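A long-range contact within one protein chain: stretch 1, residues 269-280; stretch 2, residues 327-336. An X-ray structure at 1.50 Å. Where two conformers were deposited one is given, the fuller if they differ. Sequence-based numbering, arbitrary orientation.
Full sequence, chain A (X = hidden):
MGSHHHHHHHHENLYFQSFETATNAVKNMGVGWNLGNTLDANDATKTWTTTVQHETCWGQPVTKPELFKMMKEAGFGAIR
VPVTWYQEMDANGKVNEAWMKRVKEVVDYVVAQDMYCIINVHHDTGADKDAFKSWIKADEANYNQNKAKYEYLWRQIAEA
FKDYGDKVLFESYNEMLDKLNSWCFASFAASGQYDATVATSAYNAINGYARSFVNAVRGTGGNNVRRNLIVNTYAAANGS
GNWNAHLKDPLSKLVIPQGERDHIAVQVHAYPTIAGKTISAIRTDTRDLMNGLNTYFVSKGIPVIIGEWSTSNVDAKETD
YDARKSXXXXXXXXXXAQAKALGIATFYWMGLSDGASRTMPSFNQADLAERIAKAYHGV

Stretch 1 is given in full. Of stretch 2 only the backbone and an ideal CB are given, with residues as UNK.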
# COMPACT_ATOMS: atom_id res chain seq x y z
N HIS A 269 1.48 -5.65 -4.97
CA HIS A 269 2.07 -4.63 -5.84
C HIS A 269 2.42 -5.28 -7.17
O HIS A 269 2.57 -6.50 -7.27
CB HIS A 269 3.32 -4.05 -5.19
CG HIS A 269 3.04 -3.36 -3.88
ND1 HIS A 269 4.02 -3.03 -2.98
CD2 HIS A 269 1.87 -2.96 -3.34
CE1 HIS A 269 3.47 -2.45 -1.93
NE2 HIS A 269 2.16 -2.42 -2.11
N ALA A 270 2.51 -4.45 -8.22
CA ALA A 270 2.82 -4.99 -9.55
C ALA A 270 3.61 -3.99 -10.36
O ALA A 270 3.14 -2.88 -10.62
CB ALA A 270 1.53 -5.33 -10.30
N TYR A 271 4.79 -4.42 -10.82
CA TYR A 271 5.63 -3.62 -11.71
C TYR A 271 6.02 -4.49 -12.90
O TYR A 271 7.17 -4.93 -13.02
CB TYR A 271 6.85 -3.11 -10.96
CG TYR A 271 6.54 -2.11 -9.87
CD1 TYR A 271 6.59 -0.76 -10.12
CD2 TYR A 271 6.23 -2.52 -8.58
CE1 TYR A 271 6.35 0.17 -9.11
CE2 TYR A 271 5.98 -1.61 -7.58
CZ TYR A 271 6.05 -0.26 -7.84
OH TYR A 271 5.84 0.68 -6.85
N PRO A 272 5.08 -4.75 -13.80
CA PRO A 272 5.35 -5.69 -14.89
C PRO A 272 6.41 -5.17 -15.84
O PRO A 272 6.55 -3.97 -16.06
CB PRO A 272 4.00 -5.80 -15.61
CG PRO A 272 2.99 -5.28 -14.67
CD PRO A 272 3.68 -4.30 -13.76
N THR A 273 7.10 -6.11 -16.48
CA THR A 273 8.05 -5.76 -17.53
C THR A 273 7.32 -5.59 -18.85
O THR A 273 6.59 -6.49 -19.28
CB THR A 273 9.11 -6.86 -17.64
OG1 THR A 273 9.81 -7.01 -16.40
CG2 THR A 273 10.11 -6.50 -18.71
N ILE A 274 7.50 -4.44 -19.49
CA ILE A 274 6.97 -4.21 -20.82
C ILE A 274 8.06 -4.07 -21.87
O ILE A 274 7.80 -4.32 -23.05
CB ILE A 274 5.99 -3.02 -20.88
CG1 ILE A 274 6.70 -1.69 -20.62
CG2 ILE A 274 4.84 -3.23 -19.90
CD1 ILE A 274 5.82 -0.44 -20.93
N ALA A 275 9.28 -3.71 -21.48
CA ALA A 275 10.35 -3.58 -22.46
C ALA A 275 10.65 -4.92 -23.12
O ALA A 275 10.77 -5.95 -22.44
CB ALA A 275 11.59 -3.02 -21.77
N GLY A 276 10.79 -4.90 -24.44
CA GLY A 276 11.06 -6.10 -25.20
C GLY A 276 9.85 -6.94 -25.52
O GLY A 276 10.00 -8.01 -26.12
N LYS A 277 8.66 -6.48 -25.17
CA LYS A 277 7.43 -7.22 -25.39
C LYS A 277 6.51 -6.47 -26.35
O LYS A 277 6.54 -5.24 -26.44
CB LYS A 277 6.69 -7.45 -24.08
CG LYS A 277 7.45 -8.32 -23.10
CD LYS A 277 6.66 -8.54 -21.84
CE LYS A 277 7.47 -9.34 -20.83
NZ LYS A 277 6.73 -9.52 -19.55
N THR A 278 5.68 -7.24 -27.04
CA THR A 278 4.63 -6.65 -27.84
C THR A 278 3.44 -6.35 -26.94
O THR A 278 3.30 -6.91 -25.85
CB THR A 278 4.15 -7.63 -28.91
OG1 THR A 278 3.51 -8.73 -28.25
CG2 THR A 278 5.33 -8.12 -29.76
N ILE A 279 2.56 -5.46 -27.41
CA ILE A 279 1.40 -5.12 -26.59
C ILE A 279 0.50 -6.34 -26.40
O ILE A 279 -0.11 -6.50 -25.34
CB ILE A 279 0.66 -3.89 -27.14
CG1 ILE A 279 -0.46 -3.48 -26.16
CG2 ILE A 279 0.08 -4.15 -28.54
CD1 ILE A 279 -0.02 -3.15 -24.74
N SER A 280 0.43 -7.23 -27.40
CA SER A 280 -0.35 -8.45 -27.21
C SER A 280 0.20 -9.28 -26.05
O SER A 280 -0.55 -9.78 -25.21
CB SER A 280 -0.37 -9.26 -28.50
OG SER A 280 -0.96 -10.52 -28.26
N UNK A 327 3.99 2.59 -25.78
CA UNK A 327 3.76 1.24 -25.27
C UNK A 327 3.36 1.27 -23.80
O UNK A 327 2.47 0.52 -23.37
CB UNK A 327 5.01 0.38 -25.46
N UNK A 328 3.99 2.16 -23.02
CA UNK A 328 3.61 2.29 -21.62
C UNK A 328 2.16 2.72 -21.49
O UNK A 328 1.42 2.21 -20.63
CB UNK A 328 4.52 3.29 -20.91
N UNK A 329 1.73 3.69 -22.30
CA UNK A 329 0.35 4.16 -22.25
C UNK A 329 -0.63 3.07 -22.68
O UNK A 329 -1.73 2.99 -22.13
CB UNK A 329 0.18 5.40 -23.14
N UNK A 330 -0.26 2.24 -23.66
CA UNK A 330 -1.12 1.13 -24.04
C UNK A 330 -1.21 0.11 -22.90
O UNK A 330 -2.27 -0.49 -22.68
CB UNK A 330 -0.60 0.46 -25.32
N UNK A 331 -0.10 -0.08 -22.19
CA UNK A 331 -0.10 -0.94 -21.01
C UNK A 331 -1.03 -0.37 -19.94
O UNK A 331 -1.84 -1.11 -19.36
CB UNK A 331 1.32 -1.10 -20.46
N UNK A 332 -0.91 0.94 -19.67
CA UNK A 332 -1.77 1.62 -18.69
C UNK A 332 -3.24 1.39 -19.03
O UNK A 332 -4.05 1.02 -18.16
CB UNK A 332 -1.46 3.12 -18.65
N UNK A 333 -3.62 1.67 -20.27
CA UNK A 333 -5.02 1.54 -20.66
C UNK A 333 -5.55 0.16 -20.28
O UNK A 333 -6.64 0.03 -19.71
CB UNK A 333 -5.19 1.78 -22.16
N UNK A 334 -4.80 -0.88 -20.64
CA UNK A 334 -5.28 -2.25 -20.46
C UNK A 334 -5.21 -2.69 -19.00
O UNK A 334 -6.09 -3.42 -18.52
CB UNK A 334 -4.47 -3.21 -21.33
N UNK A 335 -4.16 -2.28 -18.28
CA UNK A 335 -3.99 -2.66 -16.88
C UNK A 335 -5.13 -2.11 -16.04
O UNK A 335 -5.78 -2.84 -15.28
CB UNK A 335 -2.65 -2.16 -16.34
N UNK A 336 -5.43 -0.82 -16.22
CA UNK A 336 -6.53 -0.20 -15.48
C UNK A 336 -7.85 -0.86 -15.84
O UNK A 336 -8.68 -1.13 -14.97
CB UNK A 336 -6.60 1.30 -15.76

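Stretch 2 is helical throughout, with phi and psi near -60° and -45°, so no position demands glycine and proline would cost a backbone hydrogen bond. Stretch 1 offers it a mostly apolar surface: Ala-270, Pro-272, Ile-274 and Ile-279.

At position 327 the CA-to-CB bond points toward stretch 1, and the ideal CB lies 4.7 Å from Ile-274 CD1. Between Ile-274 and Ile-279 there is room for a medium-sized aliphatic chain; leucine, isoleucine or methionine would suit. The residue is Leu-327, with chi1 t and chi2 p. Its CD1 lies 4.0 Å from Ile-279 CB, while its CD2 packs against the turn, 3.6 Å from Ile-274 O and 3.7 Å from Lys-277 O.

Position 328 points sideways, yet its ideal CB is only 3.9 Å from Ile-274 CD1, so a chain with an aliphatic base suits, such as methionine, leucine, lysine or glutamine, its end free to go elsewhere. Met-328 is fully extended and leads away; Ile-274 CD1 sits 3.6 Å from Met-328 CA.

Position 329 points away, and stretch 1 sets no preference. It is Phe-329.

Position 330 points toward stretch 1, its ideal CB 3.7 Å from Ile-279 CD1. The inner part must tolerate a methyl group, but a long chain could carry a polar end beyond it, so glutamine, glutamate or lysine could fit. In Gln-330, CB meets Ile-279 CD1 at 3.7 Å, and NE2 finds a hydrogen bond just outside the stretches.

Position 331 points sideways, with its ideal CB 4.2 Å from Ile-274 CG2 and 4.9 Å from Ile-279 CD1. Pro-272 lies farther along, within reach of phenylalanine or methionine; leucine would pack on Ile-274 but fall short of the proline. Phe-331 lays one ring face under Ile-274 CG2, 4.2 Å from the ring centroid, a CH-pi contact, and its CZ reaches Pro-272 CG at 3.8 Å.

Positions 332 and 333 are out of reach of stretch 1, which leaves their identity open: they are Val-332 and Asp-333.

Position 334 points toward stretch 1 but finds no atom of it within 5.5 Å of its ideal CB, so a polar residue is acceptable. Asp-334 has its carboxylate hydrogen-bonded just outside the stretches.

Position 335 also points toward stretch 1 across a gap, with Ala-270 and Pro-272 beyond. No contact is required, but a long apolar chain, aromatic or methionine, could bridge it. Phe-335 spans the distance: CZ lies 4.1 Å from Ala-270 CB.

Position 336, out of reach, is Val-336.

Stretch 2 (327-336) LMFQFVDDFV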
# COMPACT_ATOMS: atom_id res chain seq x y z
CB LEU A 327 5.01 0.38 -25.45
CG LEU A 327 4.82 -1.10 -25.19
CD1 LEU A 327 3.98 -1.78 -26.28
CD2 LEU A 327 6.17 -1.79 -25.08
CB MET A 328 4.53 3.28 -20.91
CG MET A 328 4.19 3.41 -19.46
SD MET A 328 5.31 4.53 -18.63
CE MET A 328 4.73 4.37 -16.95
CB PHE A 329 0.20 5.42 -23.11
CG PHE A 329 0.82 6.68 -22.51
CD1 PHE A 329 1.50 6.68 -21.30
CD2 PHE A 329 0.69 7.88 -23.17
CE1 PHE A 329 2.04 7.87 -20.78
CE2 PHE A 329 1.22 9.05 -22.65
CZ PHE A 329 1.89 9.05 -21.48
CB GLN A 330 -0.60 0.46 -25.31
CG GLN A 330 -0.51 1.41 -26.48
CD GLN A 330 0.31 0.84 -27.62
OE1 GLN A 330 0.09 -0.29 -28.06
NE2 GLN A 330 1.28 1.61 -28.10
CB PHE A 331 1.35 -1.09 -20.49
CG PHE A 331 1.43 -1.49 -19.04
CD1 PHE A 331 1.11 -2.78 -18.65
CD2 PHE A 331 1.83 -0.59 -18.07
CE1 PHE A 331 1.18 -3.16 -17.33
CE2 PHE A 331 1.88 -0.95 -16.74
CZ PHE A 331 1.57 -2.24 -16.37
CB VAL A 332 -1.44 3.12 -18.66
CG1 VAL A 332 -2.57 3.94 -18.03
CG2 VAL A 332 -0.10 3.36 -17.97
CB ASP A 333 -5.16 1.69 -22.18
CG ASP A 333 -4.97 3.11 -22.67
OD1 ASP A 333 -4.87 4.05 -21.86
OD2 ASP A 333 -4.93 3.29 -23.91
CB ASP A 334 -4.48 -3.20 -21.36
CG ASP A 334 -4.87 -4.65 -21.15
OD1 ASP A 334 -5.94 -5.05 -21.68
OD2 ASP A 334 -4.09 -5.36 -20.47
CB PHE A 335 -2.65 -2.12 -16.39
CG PHE A 335 -2.23 -2.61 -15.02
CD1 PHE A 335 -1.52 -3.79 -14.90
CD2 PHE A 335 -2.52 -1.88 -13.89
CE1 PHE A 335 -1.13 -4.22 -13.65
CE2 PHE A 335 -2.10 -2.31 -12.64
CZ PHE A 335 -1.44 -3.49 -12.52
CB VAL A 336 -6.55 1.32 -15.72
CG1 VAL A 336 -7.83 1.95 -15.17
CG2 VAL A 336 -5.32 1.94 -15.04
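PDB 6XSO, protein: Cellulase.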